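Local atomic coordinates of flavodoxin (Fusobacterium nucleatum, PDB entry 6OHK), a protein that binds flavin mononucleotide and probably serves as a low-potential electron donor to a number of redox enzymes. Residues A[11-14]-A[18-21]; A[23-28]-A[53-58]; A[27-32]-A[164-169]. The protein carries 1 engineered substitution. All coordinates share one frame; numbering follows the deposited sequence.

Interaction 1 (A[11-14]-A[18-21]). With FMN (flavin mononucleotide), chain B.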
loop_
_atom_site.group_PDB
_atom_site.type_symbol
_atom_site.label_atom_id
_atom_site.label_comp_id
_atom_site.label_asym_id
_atom_site.label_seq_id
_atom_site.Cartn_x
_atom_site.Cartn_y
_atom_site.Cartn_z
ATOM N N TYR A 11 -7.131 -3.318 2.838
ATOM C CA TYR A 11 -7.451 -2.557 1.634
ATOM C C TYR A 11 -8.784 -1.852 1.798
ATOM O O TYR A 11 -9.581 -2.182 2.674
ATOM C CB TYR A 11 -7.455 -3.456 0.382
ATOM C CG TYR A 11 -8.661 -4.325 0.299
ATOM C CD1 TYR A 11 -8.734 -5.521 0.994
ATOM C CD2 TYR A 11 -9.771 -3.941 -0.460
ATOM C CE1 TYR A 11 -9.875 -6.306 0.949
ATOM C CE2 TYR A 11 -10.918 -4.729 -0.500
ATOM C CZ TYR A 11 -10.951 -5.905 0.208
ATOM O OH TYR A 11 -12.153 -6.655 0.126
ATOM N N ALA A 12 -9.052 -0.937 0.867
ATOM C CA ALA A 12 -10.367 -0.362 0.673
ATOM C C ALA A 12 -10.605 -0.268 -0.816
ATOM O O ALA A 12 -9.667 -0.239 -1.600
ATOM C CB ALA A 12 -10.451 1.027 1.299
ATOM N N THR A 13 -11.874 -0.160 -1.200
ATOM C CA THR A 13 -12.229 -0.024 -2.619
ATOM C C THR A 13 -13.536 0.727 -2.754
ATOM O O THR A 13 -14.425 0.558 -1.920
ATOM C CB THR A 13 -12.333 -1.394 -3.304
ATOM O OG1 THR A 13 -12.496 -1.230 -4.714
ATOM C CG2 THR A 13 -13.506 -2.199 -2.787
ATOM N N LEU A 14 -13.649 1.576 -3.783
ATOM C CA LEU A 14 -14.957 2.129 -4.142
ATOM C C LEU A 14 -15.599 1.337 -5.269
ATOM O O LEU A 14 -16.732 0.857 -5.120
ATOM C CB LEU A 14 -14.839 3.595 -4.531
ATOM C CG LEU A 14 -16.167 4.262 -4.906
ATOM C CD1 LEU A 14 -17.126 4.349 -3.727
ATOM C CD2 LEU A 14 -15.901 5.636 -5.523
ATOM N N THR A 18 -9.376 -2.214 -6.761
ATOM C CA THR A 18 -8.421 -2.608 -5.736
ATOM C C THR A 18 -8.587 -4.074 -5.352
ATOM O O THR A 18 -7.590 -4.724 -4.987
ATOM C CB THR A 18 -8.560 -1.677 -4.527
ATOM O OG1 THR A 18 -8.261 -0.343 -4.908
ATOM C CG2 THR A 18 -7.570 -2.032 -3.468
ATOM N N VAL A 19 -9.801 -4.614 -5.395
ATOM C CA VAL A 19 -10.015 -6.023 -5.061
ATOM C C VAL A 19 -9.186 -6.907 -5.965
ATOM O O VAL A 19 -8.589 -7.902 -5.519
ATOM C CB VAL A 19 -11.520 -6.376 -5.162
ATOM C CG1 VAL A 19 -11.765 -7.887 -5.002
ATOM C CG2 VAL A 19 -12.324 -5.591 -4.152
ATOM N N GLY A 20 -9.160 -6.590 -7.253
ATOM C CA GLY A 20 -8.384 -7.371 -8.171
ATOM C C GLY A 20 -6.912 -7.316 -7.858
ATOM O O GLY A 20 -6.210 -8.316 -7.992
ATOM N N ILE A 21 -6.414 -6.139 -7.471
ATOM C CA ILE A 21 -5.017 -6.002 -7.084
ATOM C C ILE A 21 -4.724 -6.860 -5.861
ATOM O O ILE A 21 -3.692 -7.531 -5.793
ATOM C CB ILE A 21 -4.678 -4.516 -6.832
ATOM C CG1 ILE A 21 -4.591 -3.699 -8.118
ATOM C CG2 ILE A 21 -3.433 -4.354 -5.987
ATOM C CD1 ILE A 21 -4.215 -4.367 -9.348
HETATM N N1 FMN B . -6.295 8.691 -8.941
HETATM C C2 FMN B . -5.138 9.346 -8.491
HETATM O O2 FMN B . -4.057 8.912 -8.712
HETATM N N3 FMN B . -5.309 10.585 -7.781
HETATM C C4 FMN B . -6.510 11.181 -7.507
HETATM O O4 FMN B . -6.516 12.225 -6.888
HETATM C C4A FMN B . -7.664 10.508 -7.992
HETATM N N5 FMN B . -8.916 11.070 -7.755
HETATM C C5A FMN B . -10.021 10.379 -8.325
HETATM C C6 FMN B . -11.292 10.975 -8.230
HETATM C C7 FMN B . -12.395 10.331 -8.753
HETATM C C7M FMN B . -13.731 11.051 -8.508
HETATM C C8 FMN B . -12.244 9.149 -9.463
HETATM C C8M FMN B . -13.486 8.458 -9.985
HETATM C C9 FMN B . -10.985 8.561 -9.564
HETATM C C9A FMN B . -9.889 9.187 -9.027
HETATM N N10 FMN B . -8.584 8.560 -9.143
HETATM C C10 FMN B . -7.503 9.272 -8.669
HETATM C "C1'" FMN B . -8.419 7.289 -9.845
HETATM C "C2'" FMN B . -8.827 6.086 -8.942
HETATM O "O2'" FMN B . -8.062 6.024 -7.751
HETATM C "C3'" FMN B . -8.580 4.781 -9.720
HETATM O "O3'" FMN B . -9.515 4.743 -10.779
HETATM C "C4'" FMN B . -8.644 3.484 -8.916
HETATM O "O4'" FMN B . -8.244 2.415 -9.766
HETATM C "C5'" FMN B . -10.031 3.196 -8.353
HETATM O "O5'" FMN B . -9.918 2.081 -7.484
HETATM P P FMN B . -11.238 1.359 -6.917
HETATM O O1P FMN B . -10.680 0.234 -6.074
HETATM O O2P FMN B . -12.066 2.315 -6.128
HETATM O O3P FMN B . -12.019 0.838 -8.130
#

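Interaction 2 (A[23-28]-A[53-58]). With FMN (flavin mononucleotide), chain B.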
loop_
_atom_site.group_PDB
_atom_site.type_symbol
_atom_site.label_atom_id
_atom_site.label_comp_id
_atom_site.label_asym_id
_atom_site.label_seq_id
_atom_site.Cartn_x
_atom_site.Cartn_y
_atom_site.Cartn_z
ATOM N N ASP A 23 -6.261 -9.565 -5.007
ATOM C CA ASP A 23 -6.223 -10.950 -5.477
ATOM C C ASP A 23 -4.885 -11.300 -6.107
ATOM O O ASP A 23 -4.369 -12.410 -5.908
ATOM C CB ASP A 23 -7.343 -11.195 -6.489
ATOM C CG ASP A 23 -8.714 -11.270 -5.851
ATOM O OD1 ASP A 23 -8.810 -11.512 -4.626
ATOM O OD2 ASP A 23 -9.707 -11.105 -6.601
ATOM N N GLU A 24 -4.289 -10.378 -6.851
ATOM C CA GLU A 24 -2.969 -10.619 -7.414
ATOM C C GLU A 24 -1.906 -10.720 -6.332
ATOM O O GLU A 24 -1.030 -11.600 -6.388
ATOM C CB GLU A 24 -2.623 -9.529 -8.435
ATOM C CG GLU A 24 -3.585 -9.552 -9.607
ATOM C CD GLU A 24 -3.296 -8.556 -10.716
ATOM O OE1 GLU A 24 -2.387 -8.832 -11.518
ATOM O OE2 GLU A 24 -3.999 -7.520 -10.805
ATOM N N ILE A 25 -1.935 -9.827 -5.344
ATOM C CA ILE A 25 -1.013 -9.904 -4.219
ATOM C C ILE A 25 -1.138 -11.252 -3.523
ATOM O O ILE A 25 -0.136 -11.921 -3.235
ATOM C CB ILE A 25 -1.274 -8.743 -3.239
ATOM C CG1 ILE A 25 -0.859 -7.415 -3.870
ATOM C CG2 ILE A 25 -0.560 -8.987 -1.914
ATOM C CD1 ILE A 25 -1.356 -6.189 -3.098
ATOM N N GLU A 26 -2.363 -11.667 -3.236
ATOM C CA GLU A 26 -2.585 -12.935 -2.556
ATOM C C GLU A 26 -2.023 -14.092 -3.363
ATOM O O GLU A 26 -1.450 -15.035 -2.793
ATOM C CB GLU A 26 -4.072 -13.145 -2.299
ATOM C CG GLU A 26 -4.644 -12.212 -1.252
ATOM C CD GLU A 26 -6.101 -12.487 -0.967
ATOM O OE1 GLU A 26 -6.696 -13.361 -1.646
ATOM O OE2 GLU A 26 -6.679 -11.841 -0.076
ATOM N N PHE A 27 -2.182 -14.051 -4.684
ATOM C CA PHE A 27 -1.629 -15.116 -5.508
ATOM C C PHE A 27 -0.119 -15.169 -5.398
ATOM O O PHE A 27 0.471 -16.255 -5.278
ATOM C CB PHE A 27 -2.079 -14.958 -6.957
ATOM C CG PHE A 27 -1.530 -16.034 -7.834
ATOM C CD1 PHE A 27 -2.160 -17.231 -7.934
ATOM C CD2 PHE A 27 -0.350 -15.851 -8.487
ATOM C CE1 PHE A 27 -1.596 -18.261 -8.731
ATOM C CE2 PHE A 27 0.213 -16.862 -9.258
ATOM C CZ PHE A 27 -0.420 -18.048 -9.351
ATOM N N PHE A 28 0.556 -14.028 -5.440
ATOM C CA PHE A 28 2.005 -14.043 -5.286
ATOM C C PHE A 28 2.432 -14.498 -3.903
ATOM O O PHE A 28 3.557 -15.019 -3.761
ATOM C CB PHE A 28 2.599 -12.672 -5.590
ATOM C CG PHE A 28 2.606 -12.329 -7.034
ATOM C CD1 PHE A 28 3.398 -13.052 -7.927
ATOM C CD2 PHE A 28 1.853 -11.268 -7.519
ATOM C CE1 PHE A 28 3.404 -12.729 -9.276
ATOM C CE2 PHE A 28 1.858 -10.949 -8.861
ATOM C CZ PHE A 28 2.638 -11.668 -9.742
ATOM N N ILE A 53 0.741 -5.161 4.521
ATOM C CA ILE A 53 0.570 -4.539 3.209
ATOM C C ILE A 53 -0.713 -3.727 3.262
ATOM O O ILE A 53 -1.791 -4.288 3.509
ATOM C CB ILE A 53 0.499 -5.600 2.105
ATOM C CG1 ILE A 53 1.795 -6.405 2.043
ATOM C CG2 ILE A 53 0.160 -4.944 0.753
ATOM C CD1 ILE A 53 1.742 -7.597 1.092
ATOM N N LEU A 54 -0.610 -2.419 3.081
ATOM C CA LEU A 54 -1.749 -1.502 3.159
ATOM C C LEU A 54 -1.997 -0.943 1.774
ATOM O O LEU A 54 -1.073 -0.436 1.141
ATOM C CB LEU A 54 -1.461 -0.354 4.133
ATOM C CG LEU A 54 -0.868 -0.745 5.485
ATOM C CD1 LEU A 54 -0.720 0.511 6.337
ATOM C CD2 LEU A 54 -1.669 -1.791 6.231
ATOM N N VAL A 55 -3.225 -1.078 1.288
ATOM C CA VAL A 55 -3.578 -0.811 -0.108
ATOM C C VAL A 55 -4.720 0.191 -0.158
ATOM O O VAL A 55 -5.744 0.014 0.506
ATOM C CB VAL A 55 -4.013 -2.110 -0.806
ATOM C CG1 VAL A 55 -4.237 -1.854 -2.290
ATOM C CG2 VAL A 55 -3.038 -3.251 -0.556
ATOM N N THR A 56 -4.571 1.228 -0.967
ATOM C CA THR A 56 -5.675 2.163 -1.175
ATOM C C THR A 56 -5.683 2.733 -2.587
ATOM O O THR A 56 -4.630 3.093 -3.109
ATOM C CB THR A 56 -5.657 3.315 -0.150
ATOM O OG1 THR A 56 -6.858 4.096 -0.272
ATOM C CG2 THR A 56 -4.426 4.215 -0.305
ATOM N N PRO A 57 -6.857 2.873 -3.195
ATOM C CA PRO A 57 -7.006 3.800 -4.317
ATOM C C PRO A 57 -6.982 5.231 -3.819
ATOM O O PRO A 57 -7.036 5.520 -2.634
ATOM C CB PRO A 57 -8.369 3.419 -4.880
ATOM C CG PRO A 57 -9.164 3.027 -3.640
ATOM C CD PRO A 57 -8.153 2.311 -2.760
ATOM N N THR A 58 -6.919 6.165 -4.749
ATOM C CA THR A 58 -6.838 7.589 -4.440
ATOM C C THR A 58 -8.106 8.272 -4.925
ATOM O O THR A 58 -8.579 8.016 -6.038
ATOM C CB THR A 58 -5.669 8.191 -5.184
ATOM O OG1 THR A 58 -4.548 7.308 -5.110
ATOM C CG2 THR A 58 -5.353 9.597 -4.736
HETATM N N1 FMN B . -6.295 8.691 -8.941
HETATM C C2 FMN B . -5.138 9.346 -8.491
HETATM O O2 FMN B . -4.057 8.912 -8.712
HETATM N N3 FMN B . -5.309 10.585 -7.781
HETATM C C4 FMN B . -6.510 11.181 -7.507
HETATM O O4 FMN B . -6.516 12.225 -6.888
HETATM C C4A FMN B . -7.664 10.508 -7.992
HETATM N N5 FMN B . -8.916 11.070 -7.755
HETATM C C5A FMN B . -10.021 10.379 -8.325
HETATM C C6 FMN B . -11.292 10.975 -8.230
HETATM C C7 FMN B . -12.395 10.331 -8.753
HETATM C C7M FMN B . -13.731 11.051 -8.508
HETATM C C8 FMN B . -12.244 9.149 -9.463
HETATM C C8M FMN B . -13.486 8.458 -9.985
HETATM C C9 FMN B . -10.985 8.561 -9.564
HETATM C C9A FMN B . -9.889 9.187 -9.027
HETATM N N10 FMN B . -8.584 8.560 -9.143
HETATM C C10 FMN B . -7.503 9.272 -8.669
HETATM C "C1'" FMN B . -8.419 7.289 -9.845
HETATM C "C2'" FMN B . -8.827 6.086 -8.942
HETATM O "O2'" FMN B . -8.062 6.024 -7.751
HETATM C "C3'" FMN B . -8.580 4.781 -9.720
HETATM O "O3'" FMN B . -9.515 4.743 -10.779
HETATM C "C4'" FMN B . -8.644 3.484 -8.916
HETATM O "O4'" FMN B . -8.244 2.415 -9.766
HETATM C "C5'" FMN B . -10.031 3.196 -8.353
HETATM O "O5'" FMN B . -9.918 2.081 -7.484
HETATM P P FMN B . -11.238 1.359 -6.917
HETATM O O1P FMN B . -10.680 0.234 -6.074
HETATM O O2P FMN B . -12.066 2.315 -6.128
HETATM O O3P FMN B . -12.019 0.838 -8.130
#

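Interaction 3 (A[27-32]-A[164-169])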
loop_
_atom_site.group_PDB
_atom_site.type_symbol
_atom_site.label_atom_id
_atom_site.label_comp_id
_atom_site.label_asym_id
_atom_site.label_seq_id
_atom_site.Cartn_x
_atom_site.Cartn_y
_atom_site.Cartn_z
ATOM N N PHE A 27 -2.182 -14.051 -4.684
ATOM C CA PHE A 27 -1.629 -15.116 -5.508
ATOM C C PHE A 27 -0.119 -15.169 -5.398
ATOM O O PHE A 27 0.471 -16.255 -5.278
ATOM C CB PHE A 27 -2.079 -14.958 -6.957
ATOM C CG PHE A 27 -1.530 -16.034 -7.834
ATOM C CD1 PHE A 27 -2.160 -17.231 -7.934
ATOM C CD2 PHE A 27 -0.350 -15.851 -8.487
ATOM C CE1 PHE A 27 -1.596 -18.261 -8.731
ATOM C CE2 PHE A 27 0.213 -16.862 -9.258
ATOM C CZ PHE A 27 -0.420 -18.048 -9.351
ATOM N N PHE A 28 0.556 -14.028 -5.440
ATOM C CA PHE A 28 2.005 -14.043 -5.286
ATOM C C PHE A 28 2.432 -14.498 -3.903
ATOM O O PHE A 28 3.557 -15.019 -3.761
ATOM C CB PHE A 28 2.599 -12.672 -5.590
ATOM C CG PHE A 28 2.606 -12.329 -7.034
ATOM C CD1 PHE A 28 3.398 -13.052 -7.927
ATOM C CD2 PHE A 28 1.853 -11.268 -7.519
ATOM C CE1 PHE A 28 3.404 -12.729 -9.276
ATOM C CE2 PHE A 28 1.858 -10.949 -8.861
ATOM C CZ PHE A 28 2.638 -11.668 -9.742
ATOM N N LEU A 29 1.577 -14.364 -2.901
ATOM C CA LEU A 29 1.809 -14.888 -1.546
ATOM C C LEU A 29 1.149 -16.254 -1.317
ATOM O O LEU A 29 0.872 -16.635 -0.162
ATOM C CB LEU A 29 1.235 -13.931 -0.518
ATOM C CG LEU A 29 1.823 -12.553 -0.487
ATOM C CD1 LEU A 29 1.012 -11.668 0.429
ATOM C CD2 LEU A 29 3.286 -12.598 -0.060
ATOM N N LYS A 30 0.913 -17.012 -2.392
ATOM C CA LYS A 30 0.138 -18.251 -2.288
ATOM C C LYS A 30 0.671 -19.169 -1.198
ATOM O O LYS A 30 -0.111 -19.819 -0.495
ATOM C CB LYS A 30 0.196 -19.037 -3.606
ATOM C CG LYS A 30 -0.721 -18.594 -4.728
ATOM C CD LYS A 30 -1.528 -19.740 -5.302
ATOM C CE LYS A 30 -2.904 -19.826 -4.672
ATOM N NZ LYS A 30 -3.710 -18.611 -4.988
ATOM N N LYS A 31 1.987 -19.315 -1.108
ATOM C CA LYS A 31 2.644 -20.270 -0.214
ATOM C C LYS A 31 3.030 -19.684 1.142
ATOM O O LYS A 31 3.722 -20.344 1.924
ATOM C CB LYS A 31 3.942 -20.782 -0.871
ATOM C CG LYS A 31 3.776 -21.470 -2.219
ATOM C CD LYS A 31 2.497 -22.301 -2.313
ATOM C CE LYS A 31 2.445 -23.416 -1.275
ATOM N NZ LYS A 31 1.078 -24.007 -1.186
ATOM N N ASP A 32 2.662 -18.451 1.402
ATOM C CA ASP A 32 2.985 -17.717 2.609
ATOM C C ASP A 32 1.685 -17.422 3.335
ATOM O O ASP A 32 0.648 -17.216 2.700
ATOM C CB ASP A 32 3.626 -16.381 2.220
ATOM C CG ASP A 32 4.878 -16.560 1.385
ATOM O OD1 ASP A 32 5.721 -17.397 1.755
ATOM O OD2 ASP A 32 5.017 -15.864 0.357
ATOM N N GLU A 164 10.655 -8.100 -3.308
ATOM C CA GLU A 164 11.502 -7.191 -2.559
ATOM C C GLU A 164 11.072 -7.068 -1.112
ATOM O O GLU A 164 11.911 -7.129 -0.208
ATOM C CB GLU A 164 11.547 -5.819 -3.214
ATOM C CG GLU A 164 12.328 -5.786 -4.515
ATOM C CD GLU A 164 13.687 -6.469 -4.408
ATOM O OE1 GLU A 164 13.920 -7.451 -5.152
ATOM O OE2 GLU A 164 14.501 -6.034 -3.564
ATOM N N ILE A 165 9.780 -6.862 -0.859
ATOM C CA ILE A 165 9.407 -6.577 0.521
ATOM C C ILE A 165 9.536 -7.813 1.389
ATOM O O ILE A 165 9.806 -7.696 2.599
ATOM C CB ILE A 165 8.035 -5.914 0.672
ATOM C CG1 ILE A 165 6.894 -6.866 0.320
ATOM C CG2 ILE A 165 7.975 -4.623 -0.140
ATOM C CD1 ILE A 165 5.514 -6.222 0.506
ATOM N N LYS A 166 9.353 -8.992 0.808
ATOM C CA LYS A 166 9.509 -10.213 1.606
ATOM C C LYS A 166 10.894 -10.297 2.242
ATOM O O LYS A 166 11.047 -10.889 3.321
ATOM C CB LYS A 166 9.243 -11.453 0.744
ATOM C CG LYS A 166 7.782 -11.720 0.535
ATOM C CD LYS A 166 7.399 -13.013 -0.107
ATOM C CE LYS A 166 8.202 -13.495 -1.268
ATOM N NZ LYS A 166 7.932 -14.984 -1.367
ATOM N N LYS A 167 11.917 -9.693 1.648
ATOM C CA LYS A 167 13.263 -9.719 2.185
ATOM C C LYS A 167 13.401 -8.989 3.488
ATOM O O LYS A 167 14.304 -9.232 4.214
ATOM C CB LYS A 167 14.250 -9.130 1.179
ATOM C CG LYS A 167 14.327 -9.848 -0.145
ATOM C CD LYS A 167 15.280 -9.175 -1.141
ATOM C CE LYS A 167 15.177 -9.769 -2.529
ATOM N NZ LYS A 167 15.988 -9.064 -3.572
ATOM N N GLU A 168 12.496 -8.055 3.755
ATOM C CA GLU A 168 12.503 -7.289 4.990
ATOM C C GLU A 168 11.452 -7.743 6.005
ATOM O O GLU A 168 11.456 -7.331 7.090
ATOM C CB GLU A 168 12.353 -5.796 4.709
ATOM C CG GLU A 168 13.632 -5.147 4.204
ATOM C CD GLU A 168 14.780 -4.973 5.217
ATOM O OE1 GLU A 168 14.589 -4.750 6.381
ATOM O OE2 GLU A 168 15.893 -5.040 4.839
ATOM N N PHE A 169 10.560 -8.607 5.550
ATOM C CA PHE A 169 9.525 -9.069 6.391
ATOM C C PHE A 169 10.076 -9.979 7.589
ATOM O O PHE A 169 11.117 -10.585 7.442
ATOM C CB PHE A 169 8.427 -9.829 5.662
ATOM C CG PHE A 169 7.354 -8.976 5.012
ATOM C CD1 PHE A 169 7.105 -7.693 5.377
ATOM C CD2 PHE A 169 6.562 -9.526 4.080
ATOM C CE1 PHE A 169 6.087 -6.954 4.791
ATOM C CE2 PHE A 169 5.558 -8.779 3.483
ATOM C CZ PHE A 169 5.308 -7.518 3.862
#

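Interaction 1 (A[11-14]-A[18-21])
Three methyl contacts join Tyr11 and Thr13 to the first turn of the helix carrying Thr18 and Val19. CG2 of Val19 is shared by two partners: it meets Tyr11 CE2 at 4.0 Å, approaching the ring obliquely, and Thr13 CG2 at 3.8 Å. CG2 of Thr18 lies alongside Tyr11 CB and comes within 3.3 Å of Ala12 O. Thr18 is buried, and beyond this contact its side chain rests on Val55 and Pro57 of strand 51-59.

The loop from strand 7-11 into helix 17-28 is the phosphate-binding loop of the flavodoxin family, whose threonine-rich sequence wraps the phosphate of FMN. No hydrogen bond runs directly between residues 11-14 and 18-21; the phosphate links them.

The polar part of the contact converges on one phosphate oxygen. FMN O1P accepts a hydrogen bond from Thr13 OG1 at 2.7 Å, another from Thr18 OG1, also at 2.7 Å, and a third from the backbone Thr18 N at 2.9 Å, with an N-H...O angle of 158°. Thr18 N sits at the amino end of its helix, where the helix dipole would be expected to favour the phosphate's negative charge. Thr13 reaches the same oxygen because OG1 extends anti to its backbone nitrogen (chi1 -172°), which turns CG2 back toward Val19. The Thr13 hydroxyl gives its proton to the phosphate, and a second bond, to the amide of the engineered Gly16, should help hold it in place. A neighbouring oxygen, FMN O2P, is taken by the backbone Leu14 N at 2.9 Å through a more bent bond. Thr15 and Thr17 also bond to the cofactor through their hydroxyls.

Interaction 2 (A[23-28]-A[53-58])
Ile25 on helix 17-28 lies over Ile53 on strand 51-59, their CA atoms 9.3 Å apart, a helix-on-sheet spacing bridged wholly by aliphatic branches. The two isoleucines lie alongside with their chains running opposite ways, so that the short branch of one meets the long branch of the other: Ile25 CG2 touches Ile53 CD1 at 4.0 Å. The long arm of Ile25 reaches the next inward-facing residue, its CD1 lying 4.2 Å from Val55 CG2. All three residues are buried, and Ile25 also rests on Ile9 of the adjoining strand.

Further along, the strand turns to polar work. Thr56 OG1 donates to Pro57 O at 2.8 Å, along a lone-pair direction of the carbonyl and within its plane, while the same hydroxyl pairs with the amide of His65. Thr58 grips a ribityl hydroxyl from both ends of its backbone: FMN O2' accepts from Thr58 N at 3.2 Å and donates to Thr58 O at 2.7 Å. Thr58 CG2 lies 3.2 Å from FMN N3 at the flavin ring, and Thr58 OG1 is hydrogen-bonded to Leu90 O.

A helix that follows strand 7-11 and packs across the neighbouring parallel strand 51-59, with cofactor-binding residues gathered at the strand's carboxyl end, is the layout of the flavodoxin-like alpha/beta/alpha sandwich.

Interaction 3 (A[27-32]-A[164-169])
Asp32 and Lys166 reach toward one another and meet in a salt bridge, with Lys166 NZ 3.5 Å from Asp32 OD2, a weak hydrogen bond. One methylene takes part as well: Lys166 CD lies 4.1 Å from Leu29 CD2 and 3.7 Å from Asp32 OD2. The bend at chi3 (-42°) turns CE and NZ so that the ammonium comes near the oxygen that CD already adjoins. Leu29 is buried and sits beyond the last turn of helix 17-28, where it also packs on Ile7, Ile9 and Ile162; Met4 touches both Asp32 and Lys166.

On the side of residues 27-32, the backbone is held by a type I turn from Leu29 to Asp32, closed by Asp32 N bonding to Leu29 O at 3.0 Å. This turn leads the chain out of the helix and carries the carboxylate toward Lys166.

On the other side, Glu168 N donates to Ile165 O at 2.9 Å. Phe169 N is shared between Ile165 O and Lys166 O, both bonds weak. Next to Lys166, Lys167 NZ pairs with Glu164 OE1 at 3.1 Å, on the syn side but 25° out of the carboxylate plane, and more weakly with Glu164 OE2. Glu168 OE1 finds its partner in Lys117. Three oppositely charged pairs therefore serve this carboxyl-terminal end, of which Lys166 with Asp32 alone crosses between the segments.

Because that pairing is long and weak while the backbone bonds on each side are local, the contact is consistent with a modest electrostatic tie between the ends of helices 17-28 and 154-166, beside an aliphatic touch between Leu29 and one lysine methylene.

Overall arrangement
Helix 17-28 is common to all three contacts, which follow it from the phosphate to the turn past its carboxyl end. Along the chain interaction 1 is complete before interaction 2 starts, while interactions 2 and 3 share Phe27 and Phe28. The centres of interactions 1 and 2 lie about 7 Å apart and their atoms touch, Pro57 and Val55 packing against the loop and Thr18. Interactions 2 and 3, with centres about 12 Å apart, meet through Ile53 with Ile165, Phe169 and Leu29. Interactions 1 and 3, centres about 19 Å apart, do not touch. The cofactor thus sits at one end of the helix, a weak salt bridge to the helix 154-166 side at the other.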